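PDB 5Y9D: acyl-coenzyme A oxidase 1 from Yarrowia lipolytica, which catalyses the FAD-dependent oxidation of acyl-CoA by molecular oxygen to (2E)-enoyl-CoA and hydrogen peroxide in peroxisomal fatty acid beta-oxidation. Local coordinates for residues A596-L601 with S627-L632; Q509-E514 with P619-L624; R37-F42 with V636-I641; K324-I329 with K430-C435. All blocks are in the same frame, centred on the assembly; numbering follows the deposited sequence.

How the interactions relate
Three of the four contacts share helix 619-637: interaction 2 uses its first residues, interaction 1 its middle and interaction 3 its last turn and the start of helix 640-646. The centres of interactions 1 and 2, whose segments alternate along the chain, lie about 14 Å apart, and Arg513 of the second forms a salt bridge with Glu631 of the first. Interaction 3, about 17 Å from interaction 1 between centres, closes a loop that encloses the other three. Interaction 4, about 19 Å from both 1 and 3, centre to centre, comes earlier and pairs helices 306-334 and 400-437. Helix 619-637 is thus held along its length by a neighbouring helix, a preceding loop and the N-terminal region.

Interaction 1. Residues A596-L601 with S627-L632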
loop_
_atom_site.group_PDB
_atom_site.type_symbol
_atom_site.label_atom_id
_atom_site.label_comp_id
_atom_site.label_asym_id
_atom_site.label_seq_id
_atom_site.Cartn_x
_atom_site.Cartn_y
_atom_site.Cartn_z
ATOM N N ALA A 596 -8.944 14.808 19.409
ATOM C CA ALA A 596 -10.336 14.590 18.958
ATOM C C ALA A 596 -10.778 15.576 17.898
ATOM O O ALA A 596 -11.243 15.166 16.840
ATOM C CB ALA A 596 -11.309 14.671 20.112
ATOM N N ASN A 597 -10.623 16.874 18.167
ATOM C CA ASN A 597 -11.121 17.881 17.238
ATOM C C ASN A 597 -10.330 17.871 15.958
ATOM O O ASN A 597 -10.873 18.157 14.888
ATOM C CB ASN A 597 -11.022 19.278 17.813
ATOM C CG ASN A 597 -11.780 19.433 19.106
ATOM O OD1 ASN A 597 -12.796 18.773 19.336
ATOM N ND2 ASN A 597 -11.276 20.307 19.970
ATOM N N LEU A 598 -9.040 17.587 16.083
ATOM C CA LEU A 598 -8.199 17.415 14.935
ATOM C C LEU A 598 -8.731 16.276 14.055
ATOM O O LEU A 598 -8.916 16.436 12.854
ATOM C CB LEU A 598 -6.773 17.128 15.385
ATOM C CG LEU A 598 -5.790 16.765 14.273
ATOM C CD1 LEU A 598 -5.776 17.814 13.186
ATOM C CD2 LEU A 598 -4.411 16.613 14.886
ATOM N N PHE A 599 -8.971 15.124 14.657
ATOM C CA PHE A 599 -9.551 13.963 13.959
ATOM C C PHE A 599 -10.867 14.357 13.277
ATOM O O PHE A 599 -11.042 14.168 12.085
ATOM C CB PHE A 599 -9.761 12.831 14.993
ATOM C CG PHE A 599 -10.437 11.605 14.454
ATOM C CD1 PHE A 599 -10.067 11.063 13.251
ATOM C CD2 PHE A 599 -11.417 10.974 15.201
ATOM C CE1 PHE A 599 -10.691 9.963 12.747
ATOM C CE2 PHE A 599 -12.037 9.845 14.726
ATOM C CZ PHE A 599 -11.673 9.343 13.489
ATOM N N ALA A 600 -11.785 14.918 14.047
ATOM C CA ALA A 600 -13.068 15.391 13.522
ATOM C C ALA A 600 -12.921 16.364 12.359
ATOM O O ALA A 600 -13.447 16.092 11.273
ATOM C CB ALA A 600 -13.883 16.029 14.636
ATOM N N LEU A 601 -12.211 17.478 12.568
ATOM C CA LEU A 601 -12.072 18.503 11.512
ATOM C C LEU A 601 -11.294 18.012 10.318
ATOM O O LEU A 601 -11.641 18.298 9.166
ATOM C CB LEU A 601 -11.399 19.772 12.038
ATOM C CG LEU A 601 -12.286 20.621 12.945
ATOM C CD1 LEU A 601 -11.475 21.666 13.682
ATOM C CD2 LEU A 601 -13.406 21.277 12.171
ATOM N N SER A 627 -7.423 26.240 8.338
ATOM C CA SER A 627 -6.649 26.973 9.342
ATOM C C SER A 627 -6.689 26.303 10.709
ATOM O O SER A 627 -5.656 26.220 11.396
ATOM C CB SER A 627 -7.187 28.409 9.510
ATOM O OG SER A 627 -6.666 29.277 8.531
ATOM N N LEU A 628 -7.890 25.892 11.125
ATOM C CA LEU A 628 -8.060 25.193 12.396
ATOM C C LEU A 628 -7.235 23.880 12.472
ATOM O O LEU A 628 -6.614 23.597 13.478
ATOM C CB LEU A 628 -9.552 24.920 12.670
ATOM C CG LEU A 628 -10.460 26.132 12.942
ATOM C CD1 LEU A 628 -11.836 25.672 13.405
ATOM C CD2 LEU A 628 -9.872 27.091 13.972
ATOM N N VAL A 629 -7.241 23.099 11.399
ATOM C CA VAL A 629 -6.410 21.904 11.309
ATOM C C VAL A 629 -4.941 22.264 11.552
ATOM O O VAL A 629 -4.283 21.658 12.407
ATOM C CB VAL A 629 -6.611 21.199 9.943
ATOM C CG1 VAL A 629 -5.445 20.278 9.597
ATOM C CG2 VAL A 629 -7.936 20.449 9.940
ATOM N N ASP A 630 -4.455 23.260 10.815
ATOM C CA ASP A 630 -3.128 23.847 11.033
ATOM C C ASP A 630 -2.839 24.220 12.499
ATOM O O ASP A 630 -1.736 23.943 13.001
ATOM C CB ASP A 630 -2.962 25.089 10.163
ATOM C CG ASP A 630 -2.956 24.776 8.661
ATOM O OD1 ASP A 630 -3.584 23.786 8.228
ATOM O OD2 ASP A 630 -2.316 25.536 7.907
ATOM N N GLU A 631 -3.807 24.844 13.180
ATOM C CA GLU A 631 -3.638 25.208 14.598
ATOM C C GLU A 631 -3.545 23.988 15.486
ATOM O O GLU A 631 -2.695 23.902 16.366
ATOM C CB GLU A 631 -4.812 26.038 15.138
ATOM C CG GLU A 631 -4.773 27.529 14.880
ATOM C CD GLU A 631 -6.040 28.249 15.380
ATOM O OE1 GLU A 631 -6.445 28.049 16.558
ATOM O OE2 GLU A 631 -6.624 29.030 14.591
ATOM N N LEU A 632 -4.481 23.078 15.299
ATOM C CA LEU A 632 -4.580 21.865 16.119
ATOM C C LEU A 632 -3.316 20.997 16.002
ATOM O O LEU A 632 -2.870 20.382 16.991
ATOM C CB LEU A 632 -5.841 21.086 15.714
ATOM C CG LEU A 632 -7.135 21.721 16.262
ATOM C CD1 LEU A 632 -8.368 21.162 15.605
ATOM C CD2 LEU A 632 -7.257 21.496 17.761
#
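Helix 589-606 and helix 619-637 run roughly antiparallel where Ala596-Leu601 meets Ser627-Leu632, the axes of these short segments 9.5 Å apart at an angle of 149°, with Leu598 and Leu632 closest in backbone register. The two helices, with helix 608-613 between them in the chain, belong to the helical C-terminal domain of acyl-CoA oxidases. Leu632 makes the largest single contribution, with Leu598 and Leu601 close behind. Its CD1 methyl reaches the first helix between Asn597 and Leu601, coming to 3.7 Å from the backbone N of Leu598, so that it rests on main chain as well as on side chains. Leu601 meets the same methyl at about a right angle, CD1 to Leu632 CD1 being 3.7 Å. The CG of Leu601 stands beside its own backbone N (chi1 -73°), which directs CD1 across the gap to the CB of Leu628, 3.9 Å away.

Leu598 takes the other course: its CG lies opposite the backbone N (chi1 173°), and its side chain slides past that of Leu632 in the reverse direction, with CB to CB at 4.1 Å. Val629 meets Leu601 through CG2, 4.1 Å from Leu601 CB, and turns CG1 toward Leu598. Of the Asn597 side chain, CB is the atom that touches, 3.9 Å from Leu632 CD1, while its amide oxygen turns aside to the hydroxyl of Tyr578.

Every touching residue is buried and no hydrogen bond crosses between the segments. The pairing therefore rests on methyl and methylene packing, and its specificity probably comes from the fit of the branched side chains.

Interaction 2. Residues Q509-E514 with P619-L624; sequences QGTPRE and PGDIDL
Thr511 and Asp621 make a polar contact that joins the loop leading into helix 513-516 to the N-terminal part of helix 619-637, at the periphery of the chain. The evidence is a nearly straight bond: Thr511 N donates to Asp621 OD1 over 2.7 Å, with an N-H...O angle of 177°, meeting the oxygen on its syn side though 27° out of the carboxylate plane. The other oxygen, Asp621 OD2, lies 2.9 Å from Thr511 OG1; this hydroxyl also pairs with Gln506, so the place of its proton is not settled. OD2 in addition accepts from the backbone N of Thr618. Asp621 CG sits beside its own backbone N (chi1 -61°), which sends the carboxylate toward the loop, and the two side chains meet at about a right angle.

One turn on, Leu624 lays its CD1 methyl against the loop backbone, 4.0 Å from Thr511 O and 4.1 Å from Arg513 N. The guanidinium of Arg513 instead pairs with Glu631. Asp623 forms salt bridges with Arg613 and Lys540 of the second subunit, so the junction borders the dimer interface. Pro512 holds the N-cap position of helix 513-516. Taken together, this is a loop-to-helix junction in which an aspartate near the N-terminal end of one helix binds the loop before another helix start.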
loop_
_atom_site.group_PDB
_atom_site.type_symbol
_atom_site.label_atom_id
_atom_site.label_comp_id
_atom_site.label_asym_id
_atom_site.label_seq_id
_atom_site.Cartn_x
_atom_site.Cartn_y
_atom_site.Cartn_z
ATOM N N GLN A 509 -24.599 31.891 5.605
ATOM C CA GLN A 509 -23.821 32.998 6.168
ATOM C C GLN A 509 -22.541 32.548 6.895
ATOM O O GLN A 509 -21.868 33.372 7.524
ATOM C CB GLN A 509 -24.694 33.832 7.115
ATOM C CG GLN A 509 -26.033 34.292 6.521
ATOM C CD GLN A 509 -25.919 35.003 5.166
ATOM O OE1 GLN A 509 -24.946 35.712 4.887
ATOM N NE2 GLN A 509 -26.931 34.820 4.324
ATOM N N GLY A 510 -22.203 31.257 6.793
ATOM C CA GLY A 510 -20.977 30.703 7.390
ATOM C C GLY A 510 -21.168 30.120 8.780
ATOM O O GLY A 510 -22.121 30.441 9.476
ATOM N N THR A 511 -20.248 29.257 9.184
ATOM C CA THR A 511 -20.240 28.690 10.528
ATOM C C THR A 511 -19.067 29.337 11.291
ATOM O O THR A 511 -17.956 29.404 10.772
ATOM C CB THR A 511 -20.082 27.148 10.470
ATOM O OG1 THR A 511 -21.027 26.604 9.535
ATOM C CG2 THR A 511 -20.294 26.502 11.858
ATOM N N PRO A 512 -19.305 29.824 12.522
ATOM C CA PRO A 512 -18.210 30.492 13.222
ATOM C C PRO A 512 -17.174 29.510 13.738
ATOM O O PRO A 512 -17.401 28.298 13.750
ATOM C CB PRO A 512 -18.911 31.157 14.406
ATOM C CG PRO A 512 -20.056 30.244 14.710
ATOM C CD PRO A 512 -20.501 29.685 13.378
ATOM N N ARG A 513 -16.046 30.057 14.168
ATOM C CA ARG A 513 -14.962 29.292 14.775
ATOM C C ARG A 513 -15.380 28.511 16.039
ATOM O O ARG A 513 -14.966 27.366 16.216
ATOM C CB ARG A 513 -13.798 30.242 15.099
ATOM C CG ARG A 513 -12.816 29.740 16.151
ATOM C CD ARG A 513 -11.829 30.820 16.550
ATOM N NE ARG A 513 -10.805 30.979 15.525
ATOM C CZ ARG A 513 -9.677 30.271 15.458
ATOM N NH1 ARG A 513 -8.830 30.508 14.460
ATOM N NH2 ARG A 513 -9.380 29.337 16.375
ATOM N N GLU A 514 -16.180 29.133 16.907
ATOM C CA GLU A 514 -16.560 28.546 18.207
ATOM C C GLU A 514 -17.332 27.248 18.026
ATOM O O GLU A 514 -17.118 26.278 18.755
ATOM C CB GLU A 514 -17.440 29.504 19.030
ATOM C CG GLU A 514 -16.744 30.756 19.560
ATOM C CD GLU A 514 -16.646 31.884 18.535
ATOM O OE1 GLU A 514 -15.550 32.493 18.427
ATOM O OE2 GLU A 514 -17.654 32.151 17.835
ATOM N N PRO A 619 -18.982 27.112 1.584
ATOM C CA PRO A 619 -17.632 27.289 1.029
ATOM C C PRO A 619 -16.677 28.085 1.924
ATOM O O PRO A 619 -15.576 27.624 2.198
ATOM C CB PRO A 619 -17.906 28.024 -0.279
ATOM C CG PRO A 619 -19.213 27.446 -0.734
ATOM C CD PRO A 619 -20.009 27.143 0.521
ATOM N N GLY A 620 -17.109 29.242 2.408
ATOM C CA GLY A 620 -16.299 30.051 3.330
ATOM C C GLY A 620 -15.933 29.420 4.676
ATOM O O GLY A 620 -15.110 29.959 5.422
ATOM N N ASP A 621 -16.555 28.293 5.004
ATOM C CA ASP A 621 -16.165 27.511 6.174
ATOM C C ASP A 621 -14.966 26.615 5.894
ATOM O O ASP A 621 -14.267 26.264 6.809
ATOM C CB ASP A 621 -17.321 26.643 6.649
ATOM C CG ASP A 621 -18.524 27.453 7.055
ATOM O OD1 ASP A 621 -18.340 28.622 7.458
ATOM O OD2 ASP A 621 -19.654 26.915 6.976
ATOM N N ILE A 622 -14.732 26.265 4.631
ATOM C CA ILE A 622 -13.628 25.374 4.244
ATOM C C ILE A 622 -12.278 26.041 4.481
ATOM O O ILE A 622 -11.358 25.439 5.029
ATOM C CB ILE A 622 -13.711 24.971 2.751
ATOM C CG1 ILE A 622 -15.072 24.337 2.413
ATOM C CG2 ILE A 622 -12.579 24.026 2.389
ATOM C CD1 ILE A 622 -15.601 23.359 3.450
ATOM N N ASP A 623 -12.162 27.288 4.049
ATOM C CA ASP A 623 -10.994 28.084 4.380
ATOM C C ASP A 623 -10.751 28.014 5.894
ATOM O O ASP A 623 -9.656 27.694 6.345
ATOM C CB ASP A 623 -11.191 29.538 3.954
ATOM C CG ASP A 623 -11.485 29.678 2.480
ATOM O OD1 ASP A 623 -10.515 29.711 1.680
ATOM O OD2 ASP A 623 -12.693 29.708 2.121
ATOM N N LEU A 624 -11.783 28.283 6.670
ATOM C CA LEU A 624 -11.634 28.283 8.106
ATOM C C LEU A 624 -11.251 26.904 8.670
ATOM O O LEU A 624 -10.499 26.840 9.629
ATOM C CB LEU A 624 -12.913 28.789 8.778
ATOM C CG LEU A 624 -12.717 29.854 9.868
ATOM C CD1 LEU A 624 -14.030 30.038 10.635
ATOM C CD2 LEU A 624 -11.569 29.520 10.823
#

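Interaction 3. Residues R37-F42 with V636-I641; sequences RGKTQF and VRDQVI
Gln639 OE1 accepts from Gln41 N over 2.8 Å, in the carbonyl plane and on a lone pair, with an N-H...O angle of 161°. The other end of the same amide, NE2, donates to Lys39 O at 2.9 Å; Lys39 O lies near the amide plane of Gln639, whereas NE2 stands well above the carbonyl plane of Lys39. A weak bond from NE2 to Asp638 OD2 adds a further restraint. The side chain bends at chi2 (-70°), which brings the amide across to Thr40 and Phe42, whose CE2 lies 3.2 Å from OE1. A leucine in place of Gln639 would probably leave Gln41 N and Lys39 O without these partners and let the segment shift against the turn.

Farther back, the CG2 methyl of Ile641 packs against the Arg37 side chain, 3.5 Å from Arg37 NE, the two crossing at about a right angle, while the guanidinium itself pairs with Asp645 and Tyr661. Lys39 NZ lies over one face of the Arg637 guanidinium, 3.4 Å from NH1; Arg637 pairs with Asp353 and Glu36, which would probably temper the like charges. Gln639 is the third residue of the type I beta turn from Arg637 to Val640, a turn linking two consecutive helices, whose N-cap residue also holds the N-terminal region.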
loop_
_atom_site.group_PDB
_atom_site.type_symbol
_atom_site.label_atom_id
_atom_site.label_comp_id
_atom_site.label_asym_id
_atom_site.label_seq_id
_atom_site.Cartn_x
_atom_site.Cartn_y
_atom_site.Cartn_z
ATOM N N ARG A 37 11.283 15.431 24.539
ATOM C CA ARG A 37 10.651 14.681 25.622
ATOM C C ARG A 37 10.536 15.502 26.924
ATOM O O ARG A 37 9.727 15.202 27.785
ATOM C CB ARG A 37 11.369 13.336 25.845
ATOM C CG ARG A 37 10.685 12.482 26.907
ATOM C CD ARG A 37 11.144 11.044 26.897
ATOM N NE ARG A 37 10.785 10.315 25.685
ATOM C CZ ARG A 37 11.650 9.817 24.814
ATOM N NH1 ARG A 37 11.220 9.139 23.752
ATOM N NH2 ARG A 37 12.943 9.985 24.983
ATOM N N GLY A 38 11.357 16.533 27.065
ATOM C CA GLY A 38 11.173 17.502 28.156
ATOM C C GLY A 38 9.961 18.410 27.973
ATOM O O GLY A 38 9.466 18.964 28.942
ATOM N N LYS A 39 9.465 18.563 26.741
ATOM C CA LYS A 39 8.267 19.396 26.495
ATOM C C LYS A 39 6.976 18.769 27.023
ATOM O O LYS A 39 5.990 19.455 27.221
ATOM C CB LYS A 39 8.059 19.669 25.012
ATOM C CG LYS A 39 9.206 20.329 24.256
ATOM C CD LYS A 39 8.944 20.305 22.747
ATOM C CE LYS A 39 9.969 21.151 21.998
ATOM N NZ LYS A 39 9.669 21.307 20.544
ATOM N N THR A 40 6.965 17.465 27.258
ATOM C CA THR A 40 5.745 16.805 27.669
ATOM C C THR A 40 5.170 17.450 28.937
ATOM O O THR A 40 5.881 17.621 29.913
ATOM C CB THR A 40 6.002 15.300 27.852
ATOM O OG1 THR A 40 6.413 14.761 26.600
ATOM C CG2 THR A 40 4.743 14.536 28.303
ATOM N N GLN A 41 3.880 17.788 28.903
ATOM C CA GLN A 41 3.215 18.573 29.951
ATOM C C GLN A 41 2.516 17.706 30.981
ATOM O O GLN A 41 2.106 18.209 32.016
ATOM C CB GLN A 41 2.152 19.479 29.319
ATOM C CG GLN A 41 2.307 20.966 29.637
ATOM C CD GLN A 41 3.206 21.662 28.634
ATOM O OE1 GLN A 41 4.265 21.137 28.281
ATOM N NE2 GLN A 41 2.783 22.834 28.150
ATOM N N PHE A 42 2.363 16.418 30.666
ATOM C CA PHE A 42 1.565 15.462 31.449
ATOM C C PHE A 42 2.385 14.205 31.833
ATOM O O PHE A 42 3.468 13.969 31.318
ATOM C CB PHE A 42 0.297 15.072 30.645
ATOM C CG PHE A 42 0.583 14.540 29.253
ATOM C CD1 PHE A 42 0.945 13.215 29.055
ATOM C CD2 PHE A 42 0.511 15.364 28.154
ATOM C CE1 PHE A 42 1.239 12.742 27.786
ATOM C CE2 PHE A 42 0.783 14.888 26.887
ATOM C CZ PHE A 42 1.167 13.579 26.702
ATOM N N VAL A 636 -0.752 19.892 18.798
ATOM C CA VAL A 636 -0.464 18.468 19.032
ATOM C C VAL A 636 1.010 18.136 18.799
ATOM O O VAL A 636 1.564 17.278 19.478
ATOM C CB VAL A 636 -1.344 17.597 18.145
ATOM C CG1 VAL A 636 -0.713 16.260 17.888
ATOM C CG2 VAL A 636 -2.723 17.460 18.790
ATOM N N ARG A 637 1.624 18.824 17.840
ATOM C CA ARG A 637 3.035 18.661 17.577
ATOM C C ARG A 637 3.897 18.934 18.801
ATOM O O ARG A 637 4.898 18.243 19.003
ATOM C CB ARG A 637 3.502 19.495 16.366
ATOM C CG ARG A 637 5.012 19.444 16.068
ATOM C CD ARG A 637 5.678 20.629 16.753
ATOM N NE ARG A 637 7.134 20.718 16.706
ATOM C CZ ARG A 637 7.985 20.003 17.446
ATOM N NH1 ARG A 637 9.292 20.253 17.340
ATOM N NH2 ARG A 637 7.554 19.034 18.271
ATOM N N ASP A 638 3.516 19.897 19.630
ATOM C CA ASP A 638 4.344 20.217 20.793
ATOM C C ASP A 638 4.501 19.000 21.719
ATOM O O ASP A 638 5.521 18.890 22.395
ATOM C CB ASP A 638 3.806 21.441 21.576
ATOM C CG ASP A 638 4.784 21.921 22.693
ATOM O OD1 ASP A 638 5.953 22.247 22.399
ATOM O OD2 ASP A 638 4.380 21.987 23.874
ATOM N N GLN A 639 3.498 18.122 21.745
ATOM C CA GLN A 639 3.449 16.975 22.659
ATOM C C GLN A 639 3.597 15.584 21.986
ATOM O O GLN A 639 3.278 14.578 22.614
ATOM C CB GLN A 639 2.115 16.977 23.430
ATOM C CG GLN A 639 1.805 18.191 24.310
ATOM C CD GLN A 639 2.690 18.273 25.548
ATOM O OE1 GLN A 639 2.542 17.494 26.511
ATOM N NE2 GLN A 639 3.617 19.237 25.536
ATOM N N VAL A 640 4.067 15.508 20.738
ATOM C CA VAL A 640 4.038 14.238 20.024
ATOM C C VAL A 640 4.734 13.112 20.744
ATOM O O VAL A 640 4.267 11.942 20.657
ATOM C CB VAL A 640 4.673 14.268 18.633
ATOM C CG1 VAL A 640 3.642 14.676 17.614
ATOM C CG2 VAL A 640 5.932 15.136 18.566
ATOM N N ILE A 641 5.851 13.437 21.375
ATOM C CA ILE A 641 6.641 12.476 22.105
ATOM C C ILE A 641 5.868 11.921 23.280
ATOM O O ILE A 641 5.968 10.754 23.575
ATOM C CB ILE A 641 7.996 13.051 22.532
ATOM C CG1 ILE A 641 8.803 13.439 21.305
ATOM C CG2 ILE A 641 8.787 12.031 23.313
ATOM C CD1 ILE A 641 8.902 12.339 20.282
#

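Interaction 4. Residues K324-I329 with K430-C435; sequences KRFLTI and KIIDEC
Leu327 and Ile431 interlock where helices 306-334 and 400-437 lie side by side, the axes of these short segments 9.0 Å apart and crossing at 16°. The CG2 branch of Ile431, set opposite its backbone N, projects between the two helices and touches Leu327 at about a right angle, 3.7 Å from CD1. Leu327 CG is also 3.9 Å from Cys435 SG, so this leucine fills the hollow between Ile431 and Cys435, residues one turn apart. Replacing Leu327 by an alanine is likely to leave the Ile431 CG2 methyl without its partner and strip the Cys435 sulfur of its side-chain contact, opening a gap between them.

The pair belongs to the C-terminal helical bundle of the acyl-CoA dehydrogenase/oxidase fold, in which these long helices, with helix 355-391 between them in the chain, run nearly parallel. The Cys435 side chain lies about 10 Å from a bound FAD. Its SG settles over the Phe326 backbone, 3.4 Å from Phe326 O and 3.7 Å from Leu327 CA.

Ile432 offers the next bump, with CG1 3.9 Å from Phe326 CD2 and CG2 over one face of the ring. Phe326 CG stands beside its backbone N (chi1 -70°), which turns the ring toward Ile432. Phe450 meets this ring too.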
loop_
_atom_site.group_PDB
_atom_site.type_symbol
_atom_site.label_atom_id
_atom_site.label_comp_id
_atom_site.label_asym_id
_atom_site.label_seq_id
_atom_site.Cartn_x
_atom_site.Cartn_y
_atom_site.Cartn_z
ATOM N N LYS A 324 -0.231 2.203 15.908
ATOM C CA LYS A 324 0.458 2.947 16.912
ATOM C C LYS A 324 1.944 2.636 16.850
ATOM O O LYS A 324 2.747 3.451 17.294
ATOM C CB LYS A 324 -0.113 2.699 18.287
ATOM C CG LYS A 324 0.512 1.543 19.042
ATOM C CD LYS A 324 -0.393 1.152 20.212
ATOM C CE LYS A 324 0.192 -0.031 20.925
ATOM N NZ LYS A 324 -0.546 -0.276 22.163
ATOM N N ARG A 325 2.304 1.480 16.298
ATOM C CA ARG A 325 3.692 1.126 16.208
ATOM C C ARG A 325 4.348 1.970 15.130
ATOM O O ARG A 325 5.402 2.556 15.333
ATOM C CB ARG A 325 3.847 -0.353 15.868
ATOM C CG ARG A 325 5.295 -0.793 15.679
ATOM C CD ARG A 325 5.418 -2.260 15.267
ATOM N NE ARG A 325 6.748 -2.516 14.733
ATOM C CZ ARG A 325 7.038 -3.398 13.787
ATOM N NH1 ARG A 325 6.104 -4.172 13.245
ATOM N NH2 ARG A 325 8.287 -3.448 13.346
ATOM N N PHE A 326 3.706 2.053 13.976
ATOM C CA PHE A 326 4.326 2.740 12.847
ATOM C C PHE A 326 4.208 4.255 12.978
ATOM O O PHE A 326 5.083 4.959 12.549
ATOM C CB PHE A 326 3.824 2.175 11.513
ATOM C CG PHE A 326 4.335 0.776 11.237
ATOM C CD1 PHE A 326 5.659 0.570 10.870
ATOM C CD2 PHE A 326 3.508 -0.332 11.376
ATOM C CE1 PHE A 326 6.151 -0.704 10.614
ATOM C CE2 PHE A 326 3.999 -1.613 11.147
ATOM C CZ PHE A 326 5.324 -1.800 10.750
ATOM N N LEU A 327 3.177 4.769 13.632
ATOM C CA LEU A 327 3.139 6.214 13.887
ATOM C C LEU A 327 4.258 6.618 14.858
ATOM O O LEU A 327 4.893 7.675 14.692
ATOM C CB LEU A 327 1.786 6.634 14.417
ATOM C CG LEU A 327 0.774 6.920 13.317
ATOM C CD1 LEU A 327 -0.604 6.583 13.828
ATOM C CD2 LEU A 327 0.832 8.386 12.860
ATOM N N THR A 328 4.537 5.756 15.841
ATOM C CA THR A 328 5.664 5.993 16.718
ATOM C C THR A 328 7.015 5.933 15.979
ATOM O O THR A 328 7.897 6.721 16.239
ATOM C CB THR A 328 5.647 5.051 17.908
ATOM O OG1 THR A 328 4.483 5.321 18.686
ATOM C CG2 THR A 328 6.888 5.236 18.813
ATOM N N ILE A 329 7.194 5.025 15.047
ATOM C CA ILE A 329 8.447 5.046 14.321
ATOM C C ILE A 329 8.597 6.389 13.597
ATOM O O ILE A 329 9.501 7.151 13.857
ATOM C CB ILE A 329 8.524 3.880 13.313
ATOM C CG1 ILE A 329 8.592 2.574 14.079
ATOM C CG2 ILE A 329 9.717 4.066 12.370
ATOM C CD1 ILE A 329 8.298 1.371 13.232
ATOM N N LYS A 430 -3.375 2.595 5.378
ATOM C CA LYS A 430 -2.992 3.954 4.977
ATOM C C LYS A 430 -1.963 4.564 5.927
ATOM O O LYS A 430 -1.068 5.291 5.511
ATOM C CB LYS A 430 -4.227 4.875 4.873
ATOM C CG LYS A 430 -3.941 6.253 4.292
ATOM C CD LYS A 430 -5.158 7.155 4.464
ATOM C CE LYS A 430 -5.054 8.473 3.667
ATOM N NZ LYS A 430 -4.553 9.663 4.435
ATOM N N ILE A 431 -2.091 4.273 7.203
ATOM C CA ILE A 431 -1.157 4.801 8.190
ATOM C C ILE A 431 0.252 4.220 7.976
ATOM O O ILE A 431 1.248 4.947 7.889
ATOM C CB ILE A 431 -1.697 4.549 9.595
ATOM C CG1 ILE A 431 -2.865 5.496 9.857
ATOM C CG2 ILE A 431 -0.628 4.757 10.638
ATOM C CD1 ILE A 431 -3.700 5.161 11.072
ATOM N N ILE A 432 0.317 2.912 7.838
ATOM C CA ILE A 432 1.587 2.234 7.664
ATOM C C ILE A 432 2.283 2.841 6.463
ATOM O O ILE A 432 3.504 3.093 6.525
ATOM C CB ILE A 432 1.406 0.716 7.411
ATOM C CG1 ILE A 432 0.799 0.014 8.630
ATOM C CG2 ILE A 432 2.725 0.071 7.041
ATOM C CD1 ILE A 432 0.541 -1.469 8.425
ATOM N N ASP A 433 1.487 3.043 5.393
ATOM C CA ASP A 433 1.953 3.578 4.113
ATOM C C ASP A 433 2.376 5.040 4.152
ATOM O O ASP A 433 3.431 5.374 3.618
ATOM C CB ASP A 433 0.876 3.413 3.026
ATOM C CG ASP A 433 1.390 3.804 1.613
ATOM O OD1 ASP A 433 2.098 3.010 0.940
ATOM O OD2 ASP A 433 1.062 4.921 1.169
ATOM N N GLU A 434 1.549 5.911 4.738
ATOM C CA GLU A 434 1.960 7.297 4.990
ATOM C C GLU A 434 3.169 7.436 5.922
ATOM O O GLU A 434 4.017 8.292 5.666
ATOM C CB GLU A 434 0.807 8.176 5.522
ATOM C CG GLU A 434 -0.388 8.306 4.572
ATOM C CD GLU A 434 -0.028 8.896 3.217
ATOM O OE1 GLU A 434 0.856 9.787 3.154
ATOM O OE2 GLU A 434 -0.638 8.466 2.210
ATOM N N CYS A 435 3.263 6.626 6.984
ATOM C CA CYS A 435 4.468 6.622 7.837
ATOM C C CYS A 435 5.719 6.164 7.092
ATOM O O CYS A 435 6.812 6.635 7.345
ATOM C CB CYS A 435 4.274 5.746 9.068
ATOM S SG CYS A 435 3.001 6.320 10.232
#